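Local atomic coordinates of putative rhamnosidase (PDB entry 3W5N), a protein that hydrolyses terminal alpha-L-rhamnose residues from plant flavonoid glycosides such as naringin and rutin and from the arabinogalactan-protein gum arabic. Residues A[16-21]-A[105-110]; A[27-32]-A[71-76]. All coordinates share one frame; numbering follows the deposited sequence.

Contact 1 of 2, residues A[16-21]-A[105-110]; sequences RPLGLD and PSWWET. With NA (sodium ion), chain M.
Arg16 lies across the indole of Trp107, the two side chains crossing at about a right angle. Its CB sits over the face, 3.7 Å from the centroid of the six-membered ring and 14° off the normal, a CH-pi contact. CG and CD carry on toward the pyrrole part, CD coming within 3.4 Å of Trp107 NE1. The chain then bends at chi3, and the guanidinium plane stands 55° from that of the indole; NH1 reaches a water that also meets Ser106 OG. Arg85 adds a cation-pi contact to the same tryptophan. Glu109, third in buried surface, works mainly through its backbone. Its N donates to Pro17 O (3.0 Å), while its own O accepts from Leu20 N (2.8 Å) and, weakly, from Gly19 N. With CG anti to the backbone N (chi1 -175°), the extended side chain runs alongside Leu18, whose CD1 touches Glu109 CD at 3.6 Å; the carboxylate itself is held by salt bridges to Arg85 and Arg320. Leu18 O binds a sodium ion at 2.4 Å, five waters completing six ligands. A single beta bridge, Leu18 with Glu109, thus lays this irregular loop along strand 106-109, the edge strand of a four-stranded antiparallel sheet in the N-terminal immunoglobulin-like domain.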
loop_
_atom_site.group_PDB
_atom_site.type_symbol
_atom_site.label_atom_id
_atom_site.label_comp_id
_atom_site.label_asym_id
_atom_site.label_seq_id
_atom_site.Cartn_x
_atom_site.Cartn_y
_atom_site.Cartn_z
ATOM N N ARG A 16 8.630 -22.503 -3.049
ATOM C CA ARG A 16 7.351 -23.206 -3.285
ATOM C C ARG A 16 6.169 -22.296 -3.674
ATOM O O ARG A 16 5.129 -22.320 -3.020
ATOM C CB ARG A 16 6.964 -24.075 -2.074
ATOM C CG ARG A 16 7.968 -25.163 -1.700
ATOM C CD ARG A 16 7.586 -25.856 -0.385
ATOM N NE ARG A 16 7.717 -24.939 0.747
ATOM C CZ ARG A 16 8.851 -24.711 1.414
ATOM N NH1 ARG A 16 9.975 -25.357 1.104
ATOM N NH2 ARG A 16 8.854 -23.838 2.409
ATOM N N PRO A 17 6.315 -21.509 -4.748
ATOM C CA PRO A 17 5.160 -20.686 -5.137
ATOM C C PRO A 17 3.986 -21.567 -5.566
ATOM O O PRO A 17 4.184 -22.588 -6.216
ATOM C CB PRO A 17 5.672 -19.876 -6.323
ATOM C CG PRO A 17 6.910 -20.569 -6.807
ATOM C CD PRO A 17 7.473 -21.335 -5.641
ATOM N N LEU A 18 2.788 -21.168 -5.163
ATOM C CA LEU A 18 1.558 -21.884 -5.459
ATOM C C LEU A 18 0.679 -20.988 -6.321
ATOM O O LEU A 18 0.302 -19.885 -5.907
ATOM C CB LEU A 18 0.838 -22.236 -4.150
ATOM C CG LEU A 18 -0.488 -22.998 -4.196
ATOM C CD1 LEU A 18 -0.303 -24.395 -4.755
ATOM C CD2 LEU A 18 -1.096 -23.120 -2.801
ATOM N N GLY A 19 0.324 -21.458 -7.512
ATOM C CA GLY A 19 -0.478 -20.645 -8.425
ATOM C C GLY A 19 0.386 -19.643 -9.186
ATOM O O GLY A 19 0.025 -18.478 -9.310
ATOM N N LEU A 20 1.534 -20.099 -9.680
ATOM C CA LEU A 20 2.451 -19.268 -10.452
ATOM C C LEU A 20 2.223 -19.519 -11.939
ATOM O O LEU A 20 2.385 -20.655 -12.410
ATOM C CB LEU A 20 3.912 -19.567 -10.061
ATOM C CG LEU A 20 5.038 -18.921 -10.876
ATOM C CD1 LEU A 20 5.053 -17.405 -10.713
ATOM C CD2 LEU A 20 6.381 -19.503 -10.449
ATOM N N ASP A 21 1.847 -18.473 -12.672
ATOM C CA ASP A 21 1.468 -18.641 -14.076
ATOM C C ASP A 21 2.567 -18.309 -15.101
ATOM O O ASP A 21 2.324 -18.403 -16.310
ATOM C CB ASP A 21 0.179 -17.862 -14.386
ATOM C CG ASP A 21 -1.074 -18.564 -13.867
ATOM O OD1 ASP A 21 -0.999 -19.764 -13.526
ATOM O OD2 ASP A 21 -2.136 -17.917 -13.799
ATOM N N PRO A 105 14.891 -31.684 -3.205
ATOM C CA PRO A 105 13.818 -31.391 -4.170
ATOM C C PRO A 105 12.846 -30.329 -3.665
ATOM O O PRO A 105 12.451 -30.335 -2.498
ATOM C CB PRO A 105 13.120 -32.744 -4.340
ATOM C CG PRO A 105 14.230 -33.733 -4.102
ATOM C CD PRO A 105 15.025 -33.132 -2.967
ATOM N N SER A 106 12.514 -29.384 -4.536
ATOM C CA SER A 106 11.485 -28.422 -4.207
ATOM C C SER A 106 10.436 -28.448 -5.297
ATOM O O SER A 106 10.462 -29.326 -6.170
ATOM C CB SER A 106 12.074 -27.030 -4.027
ATOM O OG SER A 106 11.094 -26.189 -3.437
ATOM N N TRP A 107 9.510 -27.494 -5.260
ATOM C CA TRP A 107 8.455 -27.481 -6.262
ATOM C C TRP A 107 7.915 -26.074 -6.503
ATOM O O TRP A 107 8.087 -25.178 -5.664
ATOM C CB TRP A 107 7.310 -28.453 -5.864
ATOM C CG TRP A 107 6.663 -28.187 -4.503
ATOM C CD1 TRP A 107 6.980 -28.794 -3.303
ATOM C CD2 TRP A 107 5.597 -27.265 -4.216
ATOM N NE1 TRP A 107 6.188 -28.281 -2.288
ATOM C CE2 TRP A 107 5.326 -27.351 -2.823
ATOM C CE3 TRP A 107 4.845 -26.366 -5.001
ATOM C CZ2 TRP A 107 4.336 -26.577 -2.202
ATOM C CZ3 TRP A 107 3.871 -25.583 -4.384
ATOM C CH2 TRP A 107 3.624 -25.692 -2.990
ATOM N N TRP A 108 7.282 -25.890 -7.661
ATOM C CA TRP A 108 6.339 -24.776 -7.860
ATOM C C TRP A 108 5.066 -25.346 -8.492
ATOM O O TRP A 108 5.080 -26.446 -9.061
ATOM C CB TRP A 108 6.922 -23.627 -8.692
ATOM C CG TRP A 108 6.957 -23.857 -10.202
ATOM C CD1 TRP A 108 6.002 -23.495 -11.124
ATOM C CD2 TRP A 108 7.998 -24.502 -10.934
ATOM N NE1 TRP A 108 6.403 -23.877 -12.396
ATOM C CE2 TRP A 108 7.628 -24.493 -12.303
ATOM C CE3 TRP A 108 9.222 -25.071 -10.570
ATOM C CZ2 TRP A 108 8.444 -25.037 -13.300
ATOM C CZ3 TRP A 108 10.046 -25.617 -11.573
ATOM C CH2 TRP A 108 9.641 -25.601 -12.914
ATOM N N GLU A 109 3.960 -24.625 -8.360
ATOM C CA GLU A 109 2.714 -25.110 -8.933
ATOM C C GLU A 109 2.063 -24.032 -9.783
ATOM O O GLU A 109 1.862 -22.898 -9.339
ATOM C CB GLU A 109 1.757 -25.606 -7.834
ATOM C CG GLU A 109 0.481 -26.235 -8.386
ATOM C CD GLU A 109 -0.401 -26.878 -7.322
ATOM O OE1 GLU A 109 0.123 -27.570 -6.419
ATOM O OE2 GLU A 109 -1.639 -26.719 -7.399
ATOM N N THR A 110 1.723 -24.395 -11.012
ATOM C CA THR A 110 1.061 -23.444 -11.895
ATOM C C THR A 110 -0.381 -23.275 -11.472
ATOM O O THR A 110 -0.982 -24.189 -10.883
ATOM C CB THR A 110 1.128 -23.893 -13.374
ATOM O OG1 THR A 110 0.533 -25.191 -13.515
ATOM C CG2 THR A 110 2.574 -23.956 -13.848
HETATM NA NA NA M . 0.573 -17.651 -4.999
HETATM O O HOH W 1 10.538 -27.355 -0.563
HETATM O O HOH W 2 2.837 -18.085 -5.062
HETATM O O HOH W 3 0.538 -16.381 -7.080
HETATM O O HOH W 4 -1.854 -17.381 -5.157
HETATM O O HOH W 5 0.840 -15.604 -3.922
HETATM O O HOH W 6 0.550 -18.536 -2.790
#

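Contact 2 of 2, residues A[27-32]-A[71-76]; sequences LSWPMA and VLVPYA. With NA (sodium ion), chain L.
Leu27 and Val73 form an antiparallel hydrogen-bonded pair, each backbone N donating to the other's O at 2.8 Å. Leu27 CB and CG both lie 3.6 Å from Val73 O. A third hydrogen bond comes from a side chain: Ser28 OG, anti to its own carbonyl carbon (chi1 -65°), accepts from Leu72 N at 2.9 Å. That amide also lies near Leu27 O, but at too poor an angle to bond there. With an alanine in place of Ser28, the buried Leu72 N would probably be left without this acceptor and the backbone of the bulge at Leu72 less firmly fixed. Apolar contact is made by Trp29, whose CH2 meets Val73 CG2 at 3.7 Å, the side chains crossing obliquely; its NE1 is bonded to Gln40. Just before strand 73-74, Val71 O binds a sodium ion at 2.4 Å. One of the three waters on that ion donates a hydrogen bond to Leu72 O. Leu72, with positive phi (54°), and Val73 are together set opposite the single residue Leu27, a G1 beta bulge that joins the short strand 73-74 to strand 26-32 in a small antiparallel sheet of the immunoglobulin-like domain.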
loop_
_atom_site.group_PDB
_atom_site.type_symbol
_atom_site.label_atom_id
_atom_site.label_comp_id
_atom_site.label_asym_id
_atom_site.label_seq_id
_atom_site.Cartn_x
_atom_site.Cartn_y
_atom_site.Cartn_z
ATOM N N LEU A 27 14.581 -19.522 -11.750
ATOM C CA LEU A 27 15.093 -20.346 -10.653
ATOM C C LEU A 27 16.374 -19.754 -10.079
ATOM O O LEU A 27 17.217 -19.245 -10.827
ATOM C CB LEU A 27 15.412 -21.742 -11.213
ATOM C CG LEU A 27 14.328 -22.396 -12.074
ATOM C CD1 LEU A 27 14.852 -23.703 -12.635
ATOM C CD2 LEU A 27 13.080 -22.654 -11.269
ATOM N N SER A 28 16.555 -19.843 -8.758
ATOM C CA SER A 28 17.771 -19.332 -8.156
ATOM C C SER A 28 18.325 -20.363 -7.201
ATOM O O SER A 28 17.551 -21.088 -6.546
ATOM C CB SER A 28 17.521 -18.025 -7.397
ATOM O OG SER A 28 17.122 -16.965 -8.264
ATOM N N TRP A 29 19.650 -20.423 -7.110
ATOM C CA TRP A 29 20.311 -21.332 -6.151
ATOM C C TRP A 29 21.479 -20.716 -5.382
ATOM O O TRP A 29 22.647 -20.910 -5.736
ATOM C CB TRP A 29 20.703 -22.679 -6.787
ATOM C CG TRP A 29 21.363 -22.585 -8.133
ATOM C CD1 TRP A 29 22.692 -22.451 -8.380
ATOM C CD2 TRP A 29 20.712 -22.613 -9.411
ATOM N NE1 TRP A 29 22.921 -22.408 -9.738
ATOM C CE2 TRP A 29 21.724 -22.504 -10.394
ATOM C CE3 TRP A 29 19.370 -22.718 -9.821
ATOM C CZ2 TRP A 29 21.442 -22.497 -11.766
ATOM C CZ3 TRP A 29 19.089 -22.736 -11.206
ATOM C CH2 TRP A 29 20.119 -22.624 -12.151
ATOM N N PRO A 30 21.168 -19.995 -4.296
ATOM C CA PRO A 30 22.234 -19.555 -3.396
ATOM C C PRO A 30 23.070 -20.781 -2.992
ATOM O O PRO A 30 22.523 -21.885 -2.830
ATOM C CB PRO A 30 21.474 -19.019 -2.178
ATOM C CG PRO A 30 20.078 -18.758 -2.661
ATOM C CD PRO A 30 19.819 -19.723 -3.770
ATOM N N MET A 31 24.375 -20.601 -2.863
ATOM C CA MET A 31 25.264 -21.705 -2.521
ATOM C C MET A 31 26.049 -21.351 -1.274
ATOM O O MET A 31 26.250 -20.178 -0.961
ATOM C CB MET A 31 26.224 -22.042 -3.675
ATOM C CG MET A 31 25.549 -22.644 -4.904
ATOM S SD MET A 31 26.529 -22.422 -6.413
ATOM C CE MET A 31 26.075 -20.758 -6.900
ATOM N N ALA A 32 26.463 -22.376 -0.549
ATOM C CA ALA A 32 27.248 -22.177 0.663
ATOM C C ALA A 32 28.496 -23.040 0.626
ATOM O O ALA A 32 28.478 -24.147 0.075
ATOM C CB ALA A 32 26.412 -22.511 1.888
ATOM N N VAL A 71 21.355 -17.091 -10.473
ATOM C CA VAL A 71 20.267 -16.233 -9.998
ATOM C C VAL A 71 19.306 -15.961 -11.137
ATOM O O VAL A 71 19.724 -15.517 -12.211
ATOM C CB VAL A 71 20.823 -14.904 -9.419
ATOM C CG1 VAL A 71 19.734 -13.849 -9.309
ATOM C CG2 VAL A 71 21.449 -15.151 -8.048
ATOM N N LEU A 72 18.018 -16.207 -10.891
ATOM C CA LEU A 72 16.926 -15.901 -11.844
ATOM C C LEU A 72 17.149 -16.520 -13.220
ATOM O O LEU A 72 17.016 -15.859 -14.265
ATOM C CB LEU A 72 16.652 -14.385 -11.920
ATOM C CG LEU A 72 16.230 -13.746 -10.579
ATOM C CD1 LEU A 72 16.295 -12.222 -10.669
ATOM C CD2 LEU A 72 14.853 -14.211 -10.112
ATOM N N VAL A 73 17.511 -17.800 -13.204
ATOM C CA VAL A 73 17.742 -18.547 -14.445
ATOM C C VAL A 73 16.399 -19.083 -14.934
ATOM O O VAL A 73 15.747 -19.856 -14.229
ATOM C CB VAL A 73 18.729 -19.717 -14.230
ATOM C CG1 VAL A 73 18.978 -20.450 -15.552
ATOM C CG2 VAL A 73 20.021 -19.226 -13.597
ATOM N N PRO A 74 15.951 -18.653 -16.136
ATOM C CA PRO A 74 14.599 -19.031 -16.576
ATOM C C PRO A 74 14.491 -20.506 -16.944
ATOM O O PRO A 74 15.372 -21.057 -17.609
ATOM C CB PRO A 74 14.364 -18.155 -17.825
ATOM C CG PRO A 74 15.731 -17.789 -18.304
ATOM C CD PRO A 74 16.632 -17.765 -17.102
ATOM N N TYR A 75 13.435 -21.149 -16.466
ATOM C CA TYR A 75 13.037 -22.463 -16.966
ATOM C C TYR A 75 13.014 -22.464 -18.493
ATOM O O TYR A 75 12.457 -21.562 -19.106
ATOM C CB TYR A 75 11.654 -22.809 -16.411
ATOM C CG TYR A 75 11.035 -24.023 -17.049
ATOM C CD1 TYR A 75 11.408 -25.306 -16.650
ATOM C CD2 TYR A 75 10.085 -23.885 -18.070
ATOM C CE1 TYR A 75 10.843 -26.432 -17.237
ATOM C CE2 TYR A 75 9.526 -25.006 -18.676
ATOM C CZ TYR A 75 9.904 -26.267 -18.250
ATOM O OH TYR A 75 9.350 -27.374 -18.832
ATOM N N ALA A 76 13.620 -23.475 -19.101
ATOM C CA ALA A 76 13.709 -23.534 -20.560
ATOM C C ALA A 76 13.403 -24.931 -21.101
ATOM O O ALA A 76 14.006 -25.374 -22.090
ATOM C CB ALA A 76 15.076 -23.053 -21.033
HETATM NA NA NA L . 20.919 -14.315 -13.955
HETATM O O HOH W 7 19.422 -14.906 -15.434
HETATM O O HOH W 8 21.313 -12.775 -15.617
HETATM O O HOH W 9 19.721 -12.678 -12.975
#

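Both contacts belong to the N-terminal immunoglobulin-like domain, their centres about 14 Å apart and away from the rhamnose- and calcium-binding sites. Along the chain the order is 16-21, 27-32, 71-76, 105-110, which places contact 2 wholly within the span that contact 1 closes. Contact 1 takes in strand 106-109, the edge of the four-stranded sheet, whereas contact 2 belongs to the separate antiparallel sheet built on strand 26-32. Trp108 bridges them: its CH2 packs 4.1 Å from Tyr75 CD1, and its CZ3 4.3 Å from Leu27 CD2. The two sheets are thereby joined through a shared hydrophobic core, as in a beta sandwich.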